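Long-range contacts in putative polyprenyl synthetase (Streptomyces coelicolor, PDB 3NF2), which probably works as a magnesium-dependent isoprenyl diphosphate synthase of the FPP/GGPP synthase family, joining isoprenoid units into longer prenyl chains: residues T145-K150 against T205-E210; P59-L64 against C190-G195. All coordinates share one frame; numbering follows the deposited sequence.

Contact 1 (T145-K150 against T205-E210)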
loop_
_atom_site.group_PDB
_atom_site.type_symbol
_atom_site.label_atom_id
_atom_site.label_comp_id
_atom_site.label_asym_id
_atom_site.label_seq_id
_atom_site.Cartn_x
_atom_site.Cartn_y
_atom_site.Cartn_z
ATOM N N THR A 145 14.250 -1.777 -6.951
ATOM C CA THR A 145 13.159 -1.378 -6.048
ATOM C C THR A 145 12.894 0.130 -6.143
ATOM O O THR A 145 11.748 0.566 -6.044
ATOM C CB THR A 145 13.425 -1.791 -4.569
ATOM O OG1 THR A 145 13.924 -3.131 -4.516
ATOM C CG2 THR A 145 12.140 -1.718 -3.722
ATOM N N ARG A 146 13.959 0.906 -6.350
ATOM C CA ARG A 146 13.889 2.358 -6.569
ATOM C C ARG A 146 13.019 2.690 -7.785
ATOM O O ARG A 146 12.213 3.621 -7.747
ATOM C CB ARG A 146 15.308 2.911 -6.763
ATOM C CG ARG A 146 15.425 4.369 -7.186
ATOM C CD ARG A 146 15.941 5.222 -6.055
ATOM N NE ARG A 146 15.828 6.651 -6.338
ATOM C CZ ARG A 146 16.840 7.439 -6.699
ATOM N NH1 ARG A 146 18.065 6.941 -6.836
ATOM N NH2 ARG A 146 16.623 8.730 -6.924
ATOM N N ARG A 147 13.186 1.903 -8.846
ATOM C CA ARG A 147 12.431 2.053 -10.083
ATOM C C ARG A 147 10.982 1.650 -9.887
ATOM O O ARG A 147 10.087 2.243 -10.482
ATOM C CB ARG A 147 13.026 1.174 -11.190
ATOM C CG ARG A 147 14.497 1.403 -11.489
ATOM C CD ARG A 147 14.704 2.556 -12.424
ATOM N NE ARG A 147 16.108 2.942 -12.491
ATOM C CZ ARG A 147 16.610 3.770 -13.400
ATOM N NH1 ARG A 147 15.819 4.292 -14.330
ATOM N NH2 ARG A 147 17.903 4.070 -13.381
ATOM N N LEU A 148 10.764 0.619 -9.070
ATOM C CA LEU A 148 9.421 0.123 -8.780
ATOM C C LEU A 148 8.651 1.168 -7.991
ATOM O O LEU A 148 7.473 1.399 -8.251
ATOM C CB LEU A 148 9.491 -1.183 -7.986
ATOM C CG LEU A 148 8.191 -1.997 -7.871
ATOM C CD1 LEU A 148 7.919 -2.800 -9.140
ATOM C CD2 LEU A 148 8.237 -2.900 -6.665
ATOM N N THR A 149 9.346 1.803 -7.048
ATOM C CA THR A 149 8.771 2.832 -6.189
ATOM C C THR A 149 8.319 4.062 -6.984
ATOM O O THR A 149 7.247 4.590 -6.735
ATOM C CB THR A 149 9.762 3.238 -5.073
ATOM O OG1 THR A 149 10.175 2.058 -4.374
ATOM C CG2 THR A 149 9.119 4.242 -4.071
ATOM N N LYS A 150 9.136 4.490 -7.942
ATOM C CA LYS A 150 8.811 5.616 -8.804
ATOM C C LYS A 150 7.523 5.325 -9.575
ATOM O O LYS A 150 6.622 6.170 -9.627
ATOM C CB LYS A 150 9.975 5.910 -9.761
ATOM C CG LYS A 150 9.688 7.019 -10.784
ATOM C CD LYS A 150 10.876 7.300 -11.694
ATOM C CE LYS A 150 10.531 8.380 -12.716
ATOM N NZ LYS A 150 11.745 9.089 -13.200
ATOM N N THR A 205 21.632 3.773 -19.047
ATOM C CA THR A 205 21.031 2.769 -19.886
ATOM C C THR A 205 19.605 2.529 -19.436
ATOM O O THR A 205 18.717 2.340 -20.225
ATOM C CB THR A 205 21.780 1.452 -19.773
ATOM O OG1 THR A 205 23.181 1.679 -19.887
ATOM C CG2 THR A 205 21.343 0.503 -20.820
ATOM N N ALA A 206 19.401 2.486 -18.138
ATOM C CA ALA A 206 18.096 2.212 -17.589
ATOM C C ALA A 206 17.048 3.288 -17.869
ATOM O O ALA A 206 15.942 2.984 -18.261
ATOM C CB ALA A 206 18.214 1.959 -16.128
ATOM N N ASP A 207 17.430 4.546 -17.725
ATOM C CA ASP A 207 16.522 5.641 -17.938
ATOM C C ASP A 207 16.043 5.599 -19.339
ATOM O O ASP A 207 14.920 5.938 -19.609
ATOM C CB ASP A 207 17.230 6.960 -17.798
ATOM C CG ASP A 207 17.774 7.165 -16.468
ATOM O OD1 ASP A 207 17.665 6.267 -15.648
ATOM O OD2 ASP A 207 18.309 8.237 -16.221
ATOM N N THR A 208 16.923 5.266 -20.248
ATOM C CA THR A 208 16.558 5.263 -21.630
ATOM C C THR A 208 15.530 4.213 -21.929
ATOM O O THR A 208 14.605 4.429 -22.649
ATOM C CB THR A 208 17.786 5.180 -22.515
ATOM O OG1 THR A 208 18.559 6.361 -22.317
ATOM C CG2 THR A 208 17.409 5.091 -23.937
ATOM N N LEU A 209 15.695 3.062 -21.342
ATOM C CA LEU A 209 14.730 1.966 -21.501
ATOM C C LEU A 209 13.391 2.327 -20.876
ATOM O O LEU A 209 12.348 1.882 -21.331
ATOM C CB LEU A 209 15.254 0.680 -20.855
ATOM C CG LEU A 209 16.437 -0.044 -21.500
ATOM C CD1 LEU A 209 17.189 -0.793 -20.427
ATOM C CD2 LEU A 209 15.971 -0.996 -22.589
ATOM N N GLU A 210 13.453 3.131 -19.823
ATOM C CA GLU A 210 12.295 3.726 -19.180
ATOM C C GLU A 210 11.548 4.647 -20.155
ATOM O O GLU A 210 10.321 4.580 -20.268
ATOM C CB GLU A 210 12.779 4.496 -17.952
ATOM C CG GLU A 210 11.742 4.879 -16.938
ATOM C CD GLU A 210 12.371 5.375 -15.651
ATOM O OE1 GLU A 210 12.433 6.609 -15.452
ATOM O OE2 GLU A 210 12.817 4.525 -14.847
HETATM O O HOH W 1 10.422 2.929 -13.030
#
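Arg-147 spans the gap between 145-150 and 205-210 and ends among the carboxylates of Asp-207 and Glu-210. Its CB points toward the other segment. A bend at chi2 (-83°) places CD where it passes Glu-210 OE2 at 3.6 Å. Beyond CD the flat head is met both at its edge and on one face. Over that face lies the Ala-206 methyl, its CB 3.3 Å above the guanidinium plane and displaced toward the rim, near CZ and NH2. At the edge, Arg-147 NH1 donates to Asp-207 OD1 at 3.0 Å and to Glu-210 OE2 at 3.1 Å, both acceptors lying close to the guanidinium plane. Arg-147 NH2 adds a bond of 3.2 Å to Asp-207 OD1, making an end-on grip in which two nitrogens share one oxygen. Glu-210 OE2 is approached differently, with NH1 52° above the carboxylate plane.

The other oxygen of Glu-210 extends the network: Lys-150 NZ, at the tip of an extended chain, forms a salt bridge with Glu-210 OE1 at 3.4 Å, weak as a hydrogen bond. A water donates to Arg-147 O at 2.7 Å and weakly to Glu-210 OE2. Arg-147 NH2 is also held by Glu-203, a further carboxylate that helps fix the guanidinium's rotation.

With the segment axes 12.8 Å apart and inclined by 31°, long polar side chains make the connection near the protein surface. Helix 173-198 runs close beneath it, touched by Ala-206 at Val-197 and by Glu-210 at Ala-189, while Leu-148 packs on helix 77-98 and Thr-149 on Ala-127 of the second subunit.

Contact 2 (P59-L64 against C190-G195)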
loop_
_atom_site.group_PDB
_atom_site.type_symbol
_atom_site.label_atom_id
_atom_site.label_comp_id
_atom_site.label_asym_id
_atom_site.label_seq_id
_atom_site.Cartn_x
_atom_site.Cartn_y
_atom_site.Cartn_z
ATOM N N PRO A 59 5.340 -8.823 -18.156
ATOM C CA PRO A 59 6.336 -9.863 -17.868
ATOM C C PRO A 59 7.303 -10.133 -19.031
ATOM O O PRO A 59 8.524 -10.208 -18.808
ATOM C CB PRO A 59 5.490 -11.111 -17.568
ATOM C CG PRO A 59 4.080 -10.754 -17.874
ATOM C CD PRO A 59 3.971 -9.280 -17.840
ATOM N N ALA A 60 6.765 -10.246 -20.247
ATOM C CA ALA A 60 7.588 -10.414 -21.451
ATOM C C ALA A 60 8.638 -9.314 -21.559
ATOM O O ALA A 60 9.777 -9.574 -21.898
ATOM C CB ALA A 60 6.718 -10.438 -22.714
ATOM N N LEU A 61 8.236 -8.093 -21.234
ATOM C CA LEU A 61 9.100 -6.931 -21.308
ATOM C C LEU A 61 10.237 -7.032 -20.297
ATOM O O LEU A 61 11.392 -6.784 -20.636
ATOM C CB LEU A 61 8.256 -5.681 -21.055
ATOM C CG LEU A 61 8.319 -4.413 -21.907
ATOM C CD1 LEU A 61 8.999 -4.607 -23.243
ATOM C CD2 LEU A 61 6.903 -3.901 -22.112
ATOM N N ALA A 62 9.909 -7.419 -19.064
ATOM C CA ALA A 62 10.899 -7.494 -17.982
ATOM C C ALA A 62 11.971 -8.563 -18.192
ATOM O O ALA A 62 13.133 -8.344 -17.838
ATOM C CB ALA A 62 10.215 -7.679 -16.640
ATOM N N VAL A 63 11.582 -9.705 -18.759
ATOM C CA VAL A 63 12.560 -10.757 -19.060
ATOM C C VAL A 63 13.437 -10.337 -20.235
ATOM O O VAL A 63 14.643 -10.583 -20.218
ATOM C CB VAL A 63 11.943 -12.192 -19.236
ATOM C CG1 VAL A 63 11.296 -12.664 -17.939
ATOM C CG2 VAL A 63 10.939 -12.269 -20.377
ATOM N N LEU A 64 12.832 -9.665 -21.220
ATOM C CA LEU A 64 13.564 -9.021 -22.313
ATOM C C LEU A 64 14.572 -7.986 -21.814
ATOM O O LEU A 64 15.692 -7.912 -22.316
ATOM C CB LEU A 64 12.600 -8.339 -23.285
ATOM C CG LEU A 64 12.407 -8.888 -24.695
ATOM C CD1 LEU A 64 11.417 -10.035 -24.712
ATOM C CD2 LEU A 64 11.920 -7.765 -25.584
ATOM N N CYS A 190 8.785 0.972 -16.132
ATOM C CA CYS A 190 9.425 0.161 -15.122
ATOM C C CYS A 190 9.656 -1.260 -15.621
ATOM O O CYS A 190 10.746 -1.789 -15.470
ATOM C CB CYS A 190 8.611 0.136 -13.826
ATOM S SG CYS A 190 9.425 -0.826 -12.526
ATOM N N ALA A 191 8.642 -1.862 -16.228
ATOM C CA ALA A 191 8.776 -3.210 -16.779
ATOM C C ALA A 191 9.869 -3.290 -17.848
ATOM O O ALA A 191 10.595 -4.279 -17.922
ATOM C CB ALA A 191 7.458 -3.685 -17.345
ATOM N N SER A 192 9.986 -2.230 -18.652
ATOM C CA SER A 192 10.973 -2.150 -19.723
ATOM C C SER A 192 12.407 -2.005 -19.232
ATOM O O SER A 192 13.335 -2.357 -19.953
ATOM C CB SER A 192 10.652 -0.991 -20.678
ATOM O OG SER A 192 9.492 -1.278 -21.443
ATOM N N SER A 193 12.587 -1.483 -18.024
ATOM C CA SER A 193 13.931 -1.195 -17.523
ATOM C C SER A 193 14.385 -2.036 -16.318
ATOM O O SER A 193 15.570 -2.026 -15.974
ATOM C CB SER A 193 14.073 0.293 -17.196
ATOM O OG SER A 193 13.301 0.652 -16.063
ATOM N N ILE A 194 13.464 -2.764 -15.687
ATOM C CA ILE A 194 13.762 -3.435 -14.415
ATOM C C ILE A 194 14.698 -4.669 -14.531
ATOM O O ILE A 194 15.623 -4.827 -13.722
ATOM C CB ILE A 194 12.468 -3.735 -13.585
ATOM C CG1 ILE A 194 12.811 -3.985 -12.113
ATOM C CG2 ILE A 194 11.603 -4.855 -14.226
ATOM C CD1 ILE A 194 11.597 -4.123 -11.204
ATOM N N GLY A 195 14.464 -5.514 -15.532
ATOM C CA GLY A 195 15.336 -6.655 -15.819
ATOM C C GLY A 195 16.778 -6.230 -16.043
ATOM O O GLY A 195 17.699 -6.885 -15.562
#
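A close helix-helix crossing centred on Ala-62, Ala-191 and Gly-195 joins 59-64 to 190-195 inside the helical bundle. The short axes approach to 6.6 Å and run in roughly the same direction, inclined by 30°. Such proximity puts backbone against backbone: the CA atoms of Ala-62 and Ala-191 are 4.9 Å apart.

Two CA-H...O contacts mark the interface, one in each direction. Ala-62 CA lies 3.2 Å from Ala-191 O. The Ala-62 carbonyl in turn faces the next turn of the partner helix, where Gly-195 CA approaches Ala-62 O at 3.4 Å with an angle of 149° at the hydrogen. Because Gly-195 has no side chain, its CA can meet that oxygen directly. The Ala-62 methyl rests against the partner helix, its CB 3.7 Å from Ala-191 O and 4.0 Å from Ile-194 CG2, the branch methyl of the isoleucine.

Within the bundle of the all-alpha isoprenoid synthase fold, Ala-62, Ala-191 and Gly-195 let helices 57-67 and 173-198 come this close; helix 77-98 supplies further packing through Ala-80 against Ala-62 and Val-83 against Cys-190.

At the other flank Leu-61 lies against Ser-192. Although the Ser-192 CB points away from 59-64, chi1 of -70° sets OG beside its own backbone N, and Leu-61 CG comes to about 3.4 Å from Ser-192 OG. Both leucine torsions are far from staggered, so the exact placement of its branches is less certain. Leucine offers only carbon, which makes this contact van der Waals; the hydroxyl finds its polar partner in Leu-188 O. Leu-61 also reaches Tyr-212 and Leu-216 of helix 203-230, as well as Phe-332 and Leu-335 of helix 326-339.

Contacts 1 and 2 lie about 10 Å apart, centre to centre, on the same side of the chain's centre, and helix 173-198 connects them. Segment 190-195 touches both halves of contact 1: Cys-190 SG lies 3.7 Å from Arg-147 O, and Ser-192 CB lies 3.4 Å from Leu-209 O. Ser-193 CB adds packing on Ala-206 O at 3.4 Å. The salt-bridge network lies nearer the surface, its centre about 17 Å from the chain centre, against about 14 Å for the buried crossing; their segments alternate along the chain. Helix 77-98, which packs against parts of both contacts, carries an aspartate-rich motif that, as in relatives, probably binds the magnesium ions holding the substrate diphosphate.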